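Local coordinates for protein (S)-2-haloacid dehalogenase 4A (Burkholderia cepacia, PDB 2NO4) that hydrolyses short-chain (S)-2-haloalkanoic acids to the corresponding (R)-2-hydroxyalkanoic acids, releasing halide with inversion of configuration at the substituted carbon, at residues D37-S42 and D95-A100; E112-L117 and R146-C151; L152-D155 and I159-P162; V202-Q207 and S226-L231. All blocks are in the same frame, centred on the assembly; numbering follows the deposited sequence.

Contact 1. Residues D37-S42 and D95-A100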
loop_
_atom_site.group_PDB
_atom_site.type_symbol
_atom_site.label_atom_id
_atom_site.label_comp_id
_atom_site.label_asym_id
_atom_site.label_seq_id
_atom_site.Cartn_x
_atom_site.Cartn_y
_atom_site.Cartn_z
ATOM N N ASP B 37 -11.990 19.724 -14.583
ATOM C CA ASP B 37 -12.614 21.069 -14.415
ATOM C C ASP B 37 -13.590 21.123 -13.231
ATOM O O ASP B 37 -13.642 22.099 -12.497
ATOM C CB ASP B 37 -13.354 21.517 -15.708
ATOM C CG ASP B 37 -12.418 21.737 -16.908
ATOM O OD1 ASP B 37 -11.173 21.657 -16.776
ATOM O OD2 ASP B 37 -12.942 22.013 -18.012
ATOM N N GLU B 38 -14.390 20.067 -13.090
ATOM C CA GLU B 38 -15.308 19.905 -11.995
ATOM C C GLU B 38 -14.575 19.761 -10.656
ATOM O O GLU B 38 -15.053 20.250 -9.636
ATOM C CB GLU B 38 -16.207 18.676 -12.245
ATOM C CG GLU B 38 -17.164 18.784 -13.456
ATOM C CD GLU B 38 -16.586 18.287 -14.810
ATOM O OE1 GLU B 38 -17.396 17.774 -15.609
ATOM O OE2 GLU B 38 -15.374 18.400 -15.110
ATOM N N VAL B 39 -13.405 19.099 -10.647
ATOM C CA VAL B 39 -12.671 18.905 -9.392
ATOM C C VAL B 39 -11.935 20.191 -8.990
ATOM O O VAL B 39 -11.869 20.530 -7.798
ATOM C CB VAL B 39 -11.677 17.674 -9.465
ATOM C CG1 VAL B 39 -10.780 17.569 -8.206
ATOM C CG2 VAL B 39 -12.459 16.359 -9.672
ATOM N N GLY B 40 -11.367 20.895 -9.971
ATOM C CA GLY B 40 -10.548 22.068 -9.665
ATOM C C GLY B 40 -9.097 21.669 -9.580
ATOM O O GLY B 40 -8.729 20.530 -9.947
ATOM N N ALA B 41 -8.262 22.583 -9.084
ATOM C CA ALA B 41 -6.810 22.461 -9.212
ATOM C C ALA B 41 -6.147 21.298 -8.415
ATOM O O ALA B 41 -4.971 21.011 -8.602
ATOM C CB ALA B 41 -6.132 23.825 -8.915
ATOM N N SER B 42 -6.915 20.641 -7.552
ATOM C CA SER B 42 -6.472 19.446 -6.810
ATOM C C SER B 42 -6.590 18.141 -7.576
ATOM O O SER B 42 -6.254 17.095 -7.023
ATOM C CB SER B 42 -7.306 19.273 -5.540
ATOM O OG SER B 42 -6.828 20.202 -4.600
ATOM N N ASP B 95 -20.436 10.721 -7.395
ATOM C CA ASP B 95 -21.255 10.063 -8.421
ATOM C C ASP B 95 -20.598 10.134 -9.788
ATOM O O ASP B 95 -20.494 9.127 -10.476
ATOM C CB ASP B 95 -22.660 10.695 -8.485
ATOM C CG ASP B 95 -23.490 10.467 -7.202
ATOM O OD1 ASP B 95 -23.179 9.546 -6.400
ATOM O OD2 ASP B 95 -24.480 11.223 -6.987
ATOM N N ARG B 96 -20.175 11.333 -10.192
ATOM C CA ARG B 96 -19.489 11.557 -11.473
ATOM C C ARG B 96 -18.207 10.746 -11.619
ATOM O O ARG B 96 -17.937 10.134 -12.667
ATOM C CB ARG B 96 -19.142 13.035 -11.648
ATOM C CG ARG B 96 -20.302 13.888 -12.160
ATOM C CD ARG B 96 -19.837 15.332 -12.437
ATOM N NE ARG B 96 -19.163 15.407 -13.739
ATOM C CZ ARG B 96 -19.736 15.882 -14.846
ATOM N NH1 ARG B 96 -20.979 16.364 -14.801
ATOM N NH2 ARG B 96 -19.063 15.892 -15.997
ATOM N N LEU B 97 -17.407 10.744 -10.564
ATOM C CA LEU B 97 -16.084 10.066 -10.612
ATOM C C LEU B 97 -16.206 8.527 -10.586
ATOM O O LEU B 97 -15.495 7.828 -11.312
ATOM C CB LEU B 97 -15.169 10.625 -9.523
ATOM C CG LEU B 97 -14.637 12.062 -9.749
ATOM C CD1 LEU B 97 -13.756 12.503 -8.579
ATOM C CD2 LEU B 97 -13.852 12.148 -11.029
ATOM N N MET B 98 -17.142 8.013 -9.789
ATOM C CA MET B 98 -17.471 6.571 -9.796
ATOM C C MET B 98 -18.061 6.097 -11.139
ATOM O O MET B 98 -17.714 5.013 -11.615
ATOM C CB MET B 98 -18.397 6.217 -8.618
ATOM C CG MET B 98 -17.754 6.356 -7.220
ATOM S SD MET B 98 -16.212 5.407 -6.964
ATOM C CE MET B 98 -16.796 3.700 -6.874
ATOM N N SER B 99 -18.931 6.908 -11.765
ATOM C CA SER B 99 -19.454 6.565 -13.101
ATOM C C SER B 99 -18.358 6.540 -14.130
ATOM O O SER B 99 -18.350 5.680 -14.990
ATOM C CB SER B 99 -20.517 7.554 -13.589
ATOM O OG SER B 99 -21.564 7.560 -12.668
ATOM N N ALA B 100 -17.425 7.484 -14.032
ATOM C CA ALA B 100 -16.301 7.514 -14.947
ATOM C C ALA B 100 -15.403 6.300 -14.751
ATOM O O ALA B 100 -14.888 5.745 -15.708
ATOM C CB ALA B 100 -15.527 8.828 -14.790
#
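Glu38 and Arg96 carry the polar half of this contact, a salt bridge in which carboxylate oxygen OE1 of Glu38 lies 2.5 Å from NH2 of Arg96. That distance is short for such a pair and is best read with caution. The two side chains cross at about a right angle, and the carboxylate and guanidinium planes are inclined at 48°. OE1 comes in over one face of the guanidinium, and CG of Glu38 stands over that same face, 3.8 Å above the plane and displaced toward the rim. With this approach the carboxylate does not lie coplanar with the N-H bonds, so the pairing is probably mainly electrostatic. A bend at chi2 (90°) turns the Glu38 carboxylate back across the arginine, whose own chain folds at chi3.

Beside this bridge the contact becomes apolar: CG2 of Val39 meets CD1 of Leu97 at 4.2 Å, a loose touch between two buried side chains. Leu46 of helix 43-63 packs on both of them, and Leu97 also touches Trp50 and Leu78. Arg96 has a further tie, its NE being hydrogen-bonded to Asn35 OD1, which fixes the guanidinium beside the start of helix 36-39. Gly40, with its positive phi, is the first residue to leave helical geometry, and the chain then runs on to helix 43-63.

A short helix thus rests against helix 90-102, with charge at the outer margin and aliphatic groups inside. The pairing belongs to the helical cap of the HAD-superfamily haloacid dehalogenases, an all-helical insertion that follows the first strand of the Rossmann-like core.

Contact 2. Residues E112-L117 and R146-C151. With SO4 (sulfate ion), chain M.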
loop_
_atom_site.group_PDB
_atom_site.type_symbol
_atom_site.label_atom_id
_atom_site.label_comp_id
_atom_site.label_asym_id
_atom_site.label_seq_id
_atom_site.Cartn_x
_atom_site.Cartn_y
_atom_site.Cartn_z
ATOM N N GLU B 112 -6.415 -3.508 -30.244
ATOM C CA GLU B 112 -5.700 -4.025 -31.378
ATOM C C GLU B 112 -4.659 -5.057 -30.977
ATOM O O GLU B 112 -4.536 -6.080 -31.634
ATOM C CB GLU B 112 -5.057 -2.897 -32.173
ATOM C CG GLU B 112 -4.460 -3.412 -33.448
ATOM C CD GLU B 112 -3.836 -2.336 -34.310
ATOM O OE1 GLU B 112 -4.116 -1.121 -34.145
ATOM O OE2 GLU B 112 -3.062 -2.741 -35.188
ATOM N N THR B 113 -3.878 -4.789 -29.926
ATOM C CA THR B 113 -2.885 -5.793 -29.527
ATOM C C THR B 113 -3.478 -7.098 -28.980
ATOM O O THR B 113 -3.031 -8.175 -29.353
ATOM C CB THR B 113 -1.569 -5.250 -28.803
ATOM O OG1 THR B 113 -1.223 -6.041 -27.650
ATOM C CG2 THR B 113 -1.569 -3.811 -28.555
ATOM N N LEU B 114 -4.527 -7.014 -28.176
ATOM C CA LEU B 114 -5.211 -8.229 -27.754
ATOM C C LEU B 114 -5.785 -9.037 -28.959
ATOM O O LEU B 114 -5.631 -10.267 -28.987
ATOM C CB LEU B 114 -6.216 -7.926 -26.623
ATOM C CG LEU B 114 -5.512 -8.071 -25.238
ATOM C CD1 LEU B 114 -4.281 -7.185 -25.118
ATOM C CD2 LEU B 114 -6.465 -7.774 -24.136
ATOM N N GLU B 115 -6.357 -8.356 -29.960
ATOM C CA GLU B 115 -6.772 -9.042 -31.190
ATOM C C GLU B 115 -5.615 -9.744 -31.911
ATOM O O GLU B 115 -5.730 -10.883 -32.271
ATOM C CB GLU B 115 -7.549 -8.127 -32.146
ATOM C CG GLU B 115 -8.039 -8.838 -33.453
ATOM C CD GLU B 115 -8.661 -10.236 -33.208
ATOM O OE1 GLU B 115 -9.734 -10.326 -32.571
ATOM O OE2 GLU B 115 -8.071 -11.255 -33.661
ATOM N N LYS B 116 -4.467 -9.096 -32.045
ATOM C CA LYS B 116 -3.291 -9.739 -32.696
ATOM C C LYS B 116 -2.880 -10.999 -31.932
ATOM O O LYS B 116 -2.627 -12.060 -32.524
ATOM C CB LYS B 116 -2.099 -8.773 -32.796
ATOM C CG LYS B 116 -2.286 -7.536 -33.706
ATOM C CD LYS B 116 -0.950 -6.745 -33.799
ATOM C CE LYS B 116 -1.045 -5.389 -34.497
ATOM N NZ LYS B 116 -1.522 -5.618 -35.878
ATOM N N LEU B 117 -2.836 -10.889 -30.599
ATOM C CA LEU B 117 -2.482 -12.029 -29.751
ATOM C C LEU B 117 -3.499 -13.154 -29.856
ATOM O O LEU B 117 -3.129 -14.321 -29.880
ATOM C CB LEU B 117 -2.333 -11.590 -28.278
ATOM C CG LEU B 117 -1.120 -10.701 -28.000
ATOM C CD1 LEU B 117 -1.080 -10.250 -26.517
ATOM C CD2 LEU B 117 0.182 -11.402 -28.391
ATOM N N ARG B 146 -14.664 -8.483 -26.785
ATOM C CA ARG B 146 -14.561 -9.381 -27.929
ATOM C C ARG B 146 -13.164 -9.904 -28.179
ATOM O O ARG B 146 -12.982 -10.812 -28.981
ATOM C CB ARG B 146 -15.104 -8.707 -29.191
ATOM C CG ARG B 146 -14.328 -7.506 -29.676
ATOM C CD ARG B 146 -15.236 -6.605 -30.532
ATOM N NE ARG B 146 -16.401 -6.107 -29.780
ATOM C CZ ARG B 146 -17.261 -5.210 -30.255
ATOM N NH1 ARG B 146 -17.094 -4.715 -31.480
ATOM N NH2 ARG B 146 -18.286 -4.800 -29.513
ATOM N N VAL B 147 -12.181 -9.332 -27.498
ATOM C CA VAL B 147 -10.797 -9.719 -27.717
ATOM C C VAL B 147 -10.249 -10.547 -26.552
ATOM O O VAL B 147 -9.022 -10.692 -26.432
ATOM C CB VAL B 147 -9.885 -8.493 -28.086
ATOM C CG1 VAL B 147 -10.337 -7.896 -29.394
ATOM C CG2 VAL B 147 -9.890 -7.402 -27.002
ATOM N N LEU B 148 -11.160 -11.105 -25.732
ATOM C CA LEU B 148 -10.791 -11.860 -24.516
ATOM C C LEU B 148 -11.393 -13.271 -24.432
ATOM O O LEU B 148 -12.585 -13.460 -24.695
ATOM C CB LEU B 148 -11.217 -11.098 -23.256
ATOM C CG LEU B 148 -10.534 -9.783 -22.913
ATOM C CD1 LEU B 148 -11.295 -9.157 -21.749
ATOM C CD2 LEU B 148 -9.053 -9.976 -22.588
ATOM N N ASP B 149 -10.580 -14.245 -24.024
ATOM C CA ASP B 149 -11.065 -15.588 -23.759
ATOM C C ASP B 149 -11.684 -15.720 -22.376
ATOM O O ASP B 149 -12.624 -16.488 -22.175
ATOM C CB ASP B 149 -9.932 -16.612 -23.928
ATOM C CG ASP B 149 -9.473 -16.724 -25.370
ATOM O OD1 ASP B 149 -10.359 -16.937 -26.240
ATOM O OD2 ASP B 149 -8.252 -16.569 -25.651
ATOM N N SER B 150 -11.153 -14.976 -21.413
ATOM C CA SER B 150 -11.498 -15.189 -20.023
ATOM C C SER B 150 -11.150 -13.942 -19.195
ATOM O O SER B 150 -10.213 -13.204 -19.498
ATOM C CB SER B 150 -10.776 -16.439 -19.499
ATOM O OG SER B 150 -10.865 -16.556 -18.090
ATOM N N CYS B 151 -11.951 -13.701 -18.167
ATOM C CA CYS B 151 -11.730 -12.585 -17.281
ATOM C C CYS B 151 -11.860 -13.139 -15.876
ATOM O O CYS B 151 -12.958 -13.531 -15.429
ATOM C CB CYS B 151 -12.748 -11.482 -17.569
ATOM S SG CYS B 151 -12.526 -9.985 -16.565
HETATM S S SO4 M . -0.818 -1.505 -37.147
HETATM O O1 SO4 M . 0.195 -0.833 -37.967
HETATM O O2 SO4 M . -0.624 -2.960 -37.205
HETATM O O3 SO4 M . -0.776 -0.850 -35.833
HETATM O O4 SO4 M . -2.174 -1.292 -37.618
#
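In the Rossmann-like core of the HAD fold, Leu114 and Glu115 of helix 110-119 pack against Val147 and Leu148, in the connection that leads into edge strand 150-153. Val147 is the centre of the contact: its CA lies 5.4 Å from the CA of Glu115, and its CB lies 4.0 Å from the backbone N of Glu115, so the valine rests against the helix backbone. Its two methyl groups divide the work. CG2 meets CB of Leu114 at 3.7 Å, whereas CG1, set anti to the carbonyl carbon (chi1 -63°), reaches CB of Glu115 at 3.9 Å. Further along, Leu114 and Leu148 meet through their methyl ends, CD2 to CD2 at 3.7 Å, with the two side chains crossing at a slant.

No hydrogen bond spans the segments. The carbonyl oxygen of Val147 is buried by the contact without a polar partner in the model, and CB of Leu114 lies 3.9 Å from this O atom.

Elsewhere on the helix, Lys116 and Glu112 form a salt bridge one turn apart, NZ to OE2 at 3.3 Å and weak as a hydrogen bond. The same NZ of Lys116 donates to O2 of a sulfate ion at 3.1 Å, probably taken from the crystallisation liquor.

Leu114 continues inward onto Phe19 of strand 16-19 and Val124 of strand 123-128. Leu148 touches Val124 and Ile126 of that strand and Leu139 of helix 132-141, while the backbone of Asp149 and Ser150 hydrogen-bonds to strand 123-128, joining the edge strand to its sheet neighbour.

Contact 3. Residues L152-D155 and I159-P162. With SO4 (sulfate ion), chain H.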
loop_
_atom_site.group_PDB
_atom_site.type_symbol
_atom_site.label_atom_id
_atom_site.label_comp_id
_atom_site.label_asym_id
_atom_site.label_seq_id
_atom_site.Cartn_x
_atom_site.Cartn_y
_atom_site.Cartn_z
ATOM N N LEU B 152 -10.721 -13.179 -15.187
ATOM C CA LEU B 152 -10.621 -13.749 -13.838
ATOM C C LEU B 152 -10.500 -12.643 -12.778
ATOM O O LEU B 152 -9.766 -11.665 -12.956
ATOM C CB LEU B 152 -9.474 -14.743 -13.795
ATOM C CG LEU B 152 -9.671 -15.866 -14.823
ATOM C CD1 LEU B 152 -8.457 -16.748 -14.905
ATOM C CD2 LEU B 152 -10.924 -16.693 -14.485
ATOM N N SER B 153 -11.254 -12.794 -11.691
ATOM C CA SER B 153 -11.369 -11.759 -10.673
ATOM C C SER B 153 -10.873 -12.217 -9.296
ATOM O O SER B 153 -11.083 -13.385 -8.918
ATOM C CB SER B 153 -12.811 -11.292 -10.568
ATOM O OG SER B 153 -12.914 -10.336 -9.523
ATOM N N ALA B 154 -10.248 -11.298 -8.549
ATOM C CA ALA B 154 -9.907 -11.514 -7.115
ATOM C C ALA B 154 -11.153 -11.846 -6.285
ATOM O O ALA B 154 -11.065 -12.507 -5.247
ATOM C CB ALA B 154 -9.255 -10.260 -6.524
ATOM N N ASP B 155 -12.291 -11.314 -6.728
ATOM C CA ASP B 155 -13.555 -11.470 -6.054
ATOM C C ASP B 155 -14.047 -12.926 -6.022
ATOM O O ASP B 155 -14.912 -13.253 -5.213
ATOM C CB ASP B 155 -14.628 -10.575 -6.678
ATOM C CG ASP B 155 -15.766 -10.269 -5.702
ATOM O OD1 ASP B 155 -15.502 -9.896 -4.531
ATOM O OD2 ASP B 155 -16.935 -10.377 -6.107
ATOM N N ILE B 159 -9.460 -12.677 -2.184
ATOM C CA ILE B 159 -8.032 -12.579 -1.909
ATOM C C ILE B 159 -7.422 -11.691 -3.012
ATOM O O ILE B 159 -7.568 -12.000 -4.188
ATOM C CB ILE B 159 -7.368 -13.975 -2.010
ATOM C CG1 ILE B 159 -7.836 -14.892 -0.871
ATOM C CG2 ILE B 159 -5.824 -13.861 -1.932
ATOM C CD1 ILE B 159 -7.368 -16.296 -1.070
ATOM N N TYR B 160 -6.733 -10.616 -2.626
ATOM C CA TYR B 160 -6.163 -9.680 -3.601
ATOM C C TYR B 160 -4.720 -9.996 -3.990
ATOM O O TYR B 160 -4.006 -10.660 -3.249
ATOM C CB TYR B 160 -6.250 -8.260 -3.042
ATOM C CG TYR B 160 -7.639 -7.662 -3.115
ATOM C CD1 TYR B 160 -8.330 -7.314 -1.958
ATOM C CD2 TYR B 160 -8.248 -7.408 -4.360
ATOM C CE1 TYR B 160 -9.579 -6.717 -2.037
ATOM C CE2 TYR B 160 -9.486 -6.805 -4.433
ATOM C CZ TYR B 160 -10.138 -6.476 -3.282
ATOM O OH TYR B 160 -11.365 -5.914 -3.352
ATOM N N LYS B 161 -4.305 -9.510 -5.157
ATOM C CA LYS B 161 -2.897 -9.530 -5.545
ATOM C C LYS B 161 -2.113 -8.732 -4.478
ATOM O O LYS B 161 -2.674 -7.803 -3.887
ATOM C CB LYS B 161 -2.736 -8.826 -6.897
ATOM C CG LYS B 161 -3.384 -9.510 -8.064
ATOM C CD LYS B 161 -3.510 -8.474 -9.184
ATOM C CE LYS B 161 -3.791 -9.111 -10.520
ATOM N NZ LYS B 161 -3.691 -8.052 -11.624
ATOM N N PRO B 162 -0.813 -9.035 -4.287
ATOM C CA PRO B 162 0.007 -10.069 -4.980
ATOM C C PRO B 162 0.099 -11.424 -4.249
ATOM O O PRO B 162 1.141 -12.087 -4.314
ATOM C CB PRO B 162 1.400 -9.418 -5.012
ATOM C CG PRO B 162 1.446 -8.532 -3.786
ATOM C CD PRO B 162 0.017 -8.208 -3.375
HETATM S S SO4 H . -5.982 -4.890 -11.333
HETATM O O1 SO4 H . -6.556 -5.008 -12.653
HETATM O O2 SO4 H . -6.881 -4.189 -10.422
HETATM O O3 SO4 H . -5.576 -6.169 -10.794
HETATM O O4 SO4 H . -4.799 -4.055 -11.532
#
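Ala154 overlaps the ring of Tyr160 with its methyl group, CB lying 3.7 Å from CD2 and 4.0 Å from CE2, in an oblique approach. The same CB rests 3.4 Å from the carbonyl O of Ile159, an oxygen that is buried here with no polar partner in the model. The backbones are tied by one weak hydrogen bond, Ile159 N to Ala154 O, which is long at 3.5 Å although nearly straight (164°). It spans the loop that follows strand 150-153. Before it, Ser153 OG accepts from Asp155 N at 3.0 Å, an ST turn at the start of the loop; the same hydroxyl is also hydrogen-bonded to Gly130 O.

CG of Tyr160 stands anti to the carbonyl carbon (chi1 -76°), which brings the ring back beside Ala154 although its CB sets out in the other direction. The far end of the ring is fixed by a hydrogen bond from OH to Ala68 O, and Tyr67 meets the ring as well.

The next residue, Lys161, considered important for catalysis, extends its chain into the active site. Its NZ donates to O3 of a sulfate ion at 2.8 Å, forms salt bridges with the nucleophile Asp20 and with Asp190, and is hydrogen-bonded to Leu127 O. The sulfate is bound too by Ala21, Tyr22, Ser128 and Asn129, all haloacid-binding residues, so it probably occupies part of the substrate site. Since the direct contact is apolar apart from one weak bond, outside bonds, such as those of Tyr160 OH and of Lys161 N to Asn129 OD1, probably position the loop.

Contact 4. Residues V202-Q207 and S226-L231. With SO4 (sulfate ion), chain L.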
loop_
_atom_site.group_PDB
_atom_site.type_symbol
_atom_site.label_atom_id
_atom_site.label_comp_id
_atom_site.label_asym_id
_atom_site.label_seq_id
_atom_site.Cartn_x
_atom_site.Cartn_y
_atom_site.Cartn_z
ATOM N N VAL B 202 6.171 -9.429 -18.045
ATOM C CA VAL B 202 6.471 -8.334 -18.955
ATOM C C VAL B 202 5.840 -7.068 -18.414
ATOM O O VAL B 202 4.610 -6.982 -18.233
ATOM C CB VAL B 202 5.935 -8.613 -20.358
ATOM C CG1 VAL B 202 6.157 -7.361 -21.286
ATOM C CG2 VAL B 202 6.558 -9.907 -20.911
ATOM N N ARG B 203 6.698 -6.110 -18.100
ATOM C CA ARG B 203 6.242 -4.790 -17.667
ATOM C C ARG B 203 5.943 -3.860 -18.862
ATOM O O ARG B 203 6.753 -3.750 -19.783
ATOM C CB ARG B 203 7.313 -4.141 -16.795
ATOM C CG ARG B 203 6.905 -2.738 -16.439
ATOM C CD ARG B 203 7.452 -2.292 -15.191
ATOM N NE ARG B 203 6.835 -1.032 -14.784
ATOM C CZ ARG B 203 7.274 -0.312 -13.764
ATOM N NH1 ARG B 203 8.329 -0.715 -13.075
ATOM N NH2 ARG B 203 6.684 0.837 -13.460
ATOM N N ILE B 204 4.770 -3.226 -18.839
ATOM C CA ILE B 204 4.491 -2.048 -19.677
ATOM C C ILE B 204 4.865 -0.821 -18.838
ATOM O O ILE B 204 4.170 -0.493 -17.877
ATOM C CB ILE B 204 3.026 -1.954 -20.144
ATOM C CG1 ILE B 204 2.480 -3.328 -20.590
ATOM C CG2 ILE B 204 2.872 -0.910 -21.278
ATOM C CD1 ILE B 204 3.187 -3.946 -21.776
ATOM N N ASN B 205 6.003 -0.213 -19.176
ATOM C CA ASN B 205 6.535 0.944 -18.475
ATOM C C ASN B 205 6.455 2.113 -19.446
ATOM O O ASN B 205 7.382 2.384 -20.227
ATOM C CB ASN B 205 7.959 0.658 -17.991
ATOM C CG ASN B 205 8.458 1.684 -16.988
ATOM O OD1 ASN B 205 7.891 2.785 -16.850
ATOM N ND2 ASN B 205 9.538 1.347 -16.305
ATOM N N ARG B 206 5.297 2.766 -19.450
ATOM C CA ARG B 206 5.021 3.828 -20.428
ATOM C C ARG B 206 5.903 5.071 -20.229
ATOM O O ARG B 206 6.315 5.682 -21.208
ATOM C CB ARG B 206 3.556 4.216 -20.354
ATOM C CG ARG B 206 2.653 3.173 -20.992
ATOM C CD ARG B 206 1.205 3.567 -20.945
ATOM N NE ARG B 206 0.472 2.447 -21.511
ATOM C CZ ARG B 206 -0.064 1.449 -20.806
ATOM N NH1 ARG B 206 0.046 1.421 -19.473
ATOM N NH2 ARG B 206 -0.653 0.456 -21.452
ATOM N N GLN B 207 6.189 5.443 -18.985
ATOM C CA GLN B 207 6.912 6.671 -18.722
ATOM C C GLN B 207 8.373 6.433 -18.321
ATOM O O GLN B 207 9.104 7.341 -18.050
ATOM C CB GLN B 207 6.190 7.472 -17.636
ATOM C CG GLN B 207 4.789 7.965 -18.013
ATOM C CD GLN B 207 4.085 8.630 -16.836
ATOM O OE1 GLN B 207 4.046 9.863 -16.741
ATOM N NE2 GLN B 207 3.534 7.817 -15.922
ATOM N N SER B 226 1.534 -2.223 -27.799
ATOM C CA SER B 226 1.881 -2.580 -29.186
ATOM C C SER B 226 3.219 -3.333 -29.309
ATOM O O SER B 226 3.387 -4.153 -30.205
ATOM C CB SER B 226 1.881 -1.329 -30.075
ATOM O OG SER B 226 2.970 -0.482 -29.728
ATOM N N GLU B 227 4.157 -3.067 -28.406
ATOM C CA GLU B 227 5.461 -3.749 -28.415
ATOM C C GLU B 227 5.435 -5.176 -27.963
ATOM O O GLU B 227 6.433 -5.886 -28.097
ATOM C CB GLU B 227 6.488 -2.977 -27.596
ATOM C CG GLU B 227 6.699 -1.564 -28.089
ATOM C CD GLU B 227 7.336 -1.485 -29.476
ATOM O OE1 GLU B 227 7.302 -0.379 -30.056
ATOM O OE2 GLU B 227 7.868 -2.499 -29.996
ATOM N N LEU B 228 4.302 -5.602 -27.420
ATOM C CA LEU B 228 4.108 -6.995 -27.071
ATOM C C LEU B 228 4.003 -7.819 -28.333
ATOM O O LEU B 228 4.256 -9.022 -28.308
ATOM C CB LEU B 228 2.813 -7.178 -26.262
ATOM C CG LEU B 228 2.714 -6.634 -24.829
ATOM C CD1 LEU B 228 1.264 -6.858 -24.306
ATOM C CD2 LEU B 228 3.763 -7.334 -23.902
ATOM N N TRP B 229 3.608 -7.182 -29.447
ATOM C CA TRP B 229 3.441 -7.940 -30.700
ATOM C C TRP B 229 4.762 -8.562 -31.217
ATOM O O TRP B 229 4.819 -9.768 -31.415
ATOM C CB TRP B 229 2.697 -7.119 -31.767
ATOM C CG TRP B 229 2.314 -7.895 -33.044
ATOM C CD1 TRP B 229 2.473 -7.455 -34.335
ATOM C CD2 TRP B 229 1.725 -9.207 -33.132
ATOM N NE1 TRP B 229 1.995 -8.394 -35.213
ATOM C CE2 TRP B 229 1.547 -9.488 -34.512
ATOM C CE3 TRP B 229 1.330 -10.184 -32.176
ATOM C CZ2 TRP B 229 0.984 -10.701 -34.975
ATOM C CZ3 TRP B 229 0.780 -11.398 -32.635
ATOM C CH2 TRP B 229 0.615 -11.640 -34.036
ATOM N N PRO B 230 5.813 -7.755 -31.443
ATOM C CA PRO B 230 7.080 -8.405 -31.816
ATOM C C PRO B 230 7.609 -9.386 -30.770
ATOM O O PRO B 230 8.327 -10.352 -31.117
ATOM C CB PRO B 230 8.059 -7.224 -31.982
ATOM C CG PRO B 230 7.380 -6.021 -31.357
ATOM C CD PRO B 230 5.912 -6.277 -31.472
ATOM N N LEU B 231 7.286 -9.134 -29.496
ATOM C CA LEU B 231 7.719 -10.036 -28.404
ATOM C C LEU B 231 7.041 -11.392 -28.446
ATOM O O LEU B 231 7.627 -12.398 -28.084
ATOM C CB LEU B 231 7.483 -9.364 -27.049
ATOM C CG LEU B 231 8.024 -10.028 -25.797
ATOM C CD1 LEU B 231 9.528 -9.902 -25.804
ATOM C CD2 LEU B 231 7.416 -9.356 -24.568
HETATM S S SO4 L . -0.357 1.882 -25.055
HETATM O O1 SO4 L . -1.700 1.545 -25.581
HETATM O O2 SO4 L . -0.339 3.119 -24.229
HETATM O O3 SO4 L . 0.085 0.735 -24.300
HETATM O O4 SO4 L . 0.552 2.213 -26.138
#
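A single methyl group, CD2 of Leu228, receives two side chains of the strand: CG1 of Val202 comes as near as 3.5 Å, a tight apolar contact, and CD1 of Ile204 lies 4.0 Å away. Val202 and Leu228 slide past each other in opposite directions, whereas Ile204 crosses Leu228 at about a right angle. The other branch of Val202 is used as well, since its CG2 meets CD2 of Leu231 tip to tip at 3.8 Å. Leu231 reaches the valine because its CG is anti to the backbone N (chi1 -172°).

Alternate residues of strand 200-204 thus present their side chains to the C-terminal helix 228-232, which covers this part of the parallel Rossmann-like sheet. Val184 of strand 181-185 touches both Ile204 and Leu228, so the packing runs on into the sheet centre.

Just beyond the strand, the guanidinium of Arg206 lies flat against Ile204, whose CG2 sits 3.7 Å above its plane and over its centre. At the guanidinium edge, Arg206 NE donates to O2 of a sulfate ion, probably from the crystallisation liquor, at 2.9 Å and NH2 to O3 at 3.0 Å. Arg206 NH2 is also hydrogen-bonded to Thr24 O, and the sulfate to Ser224, Leu225 and Asp109.

In the fold
Contact 1 stands apart in the helical cap, its centre 27 to 30 Å from the others, and is the one whose segments are joined by a salt bridge. The remaining three belong to the Rossmann-like core. Contacts 2 and 3 share strand 150-153, the first packing at its entry and the second at its exit beside the active site. Contact 4 lies on the other side of the chain's centre from contact 3, yet it adjoins contact 2, where Thr113 and Leu117 touch Ser226 and Trp229. Contacts 3 and 4 are buried, and contacts 1 and 2 partly so. Aliphatic packing dominates contacts 2 and 4, while contact 3 adds a weak backbone bond.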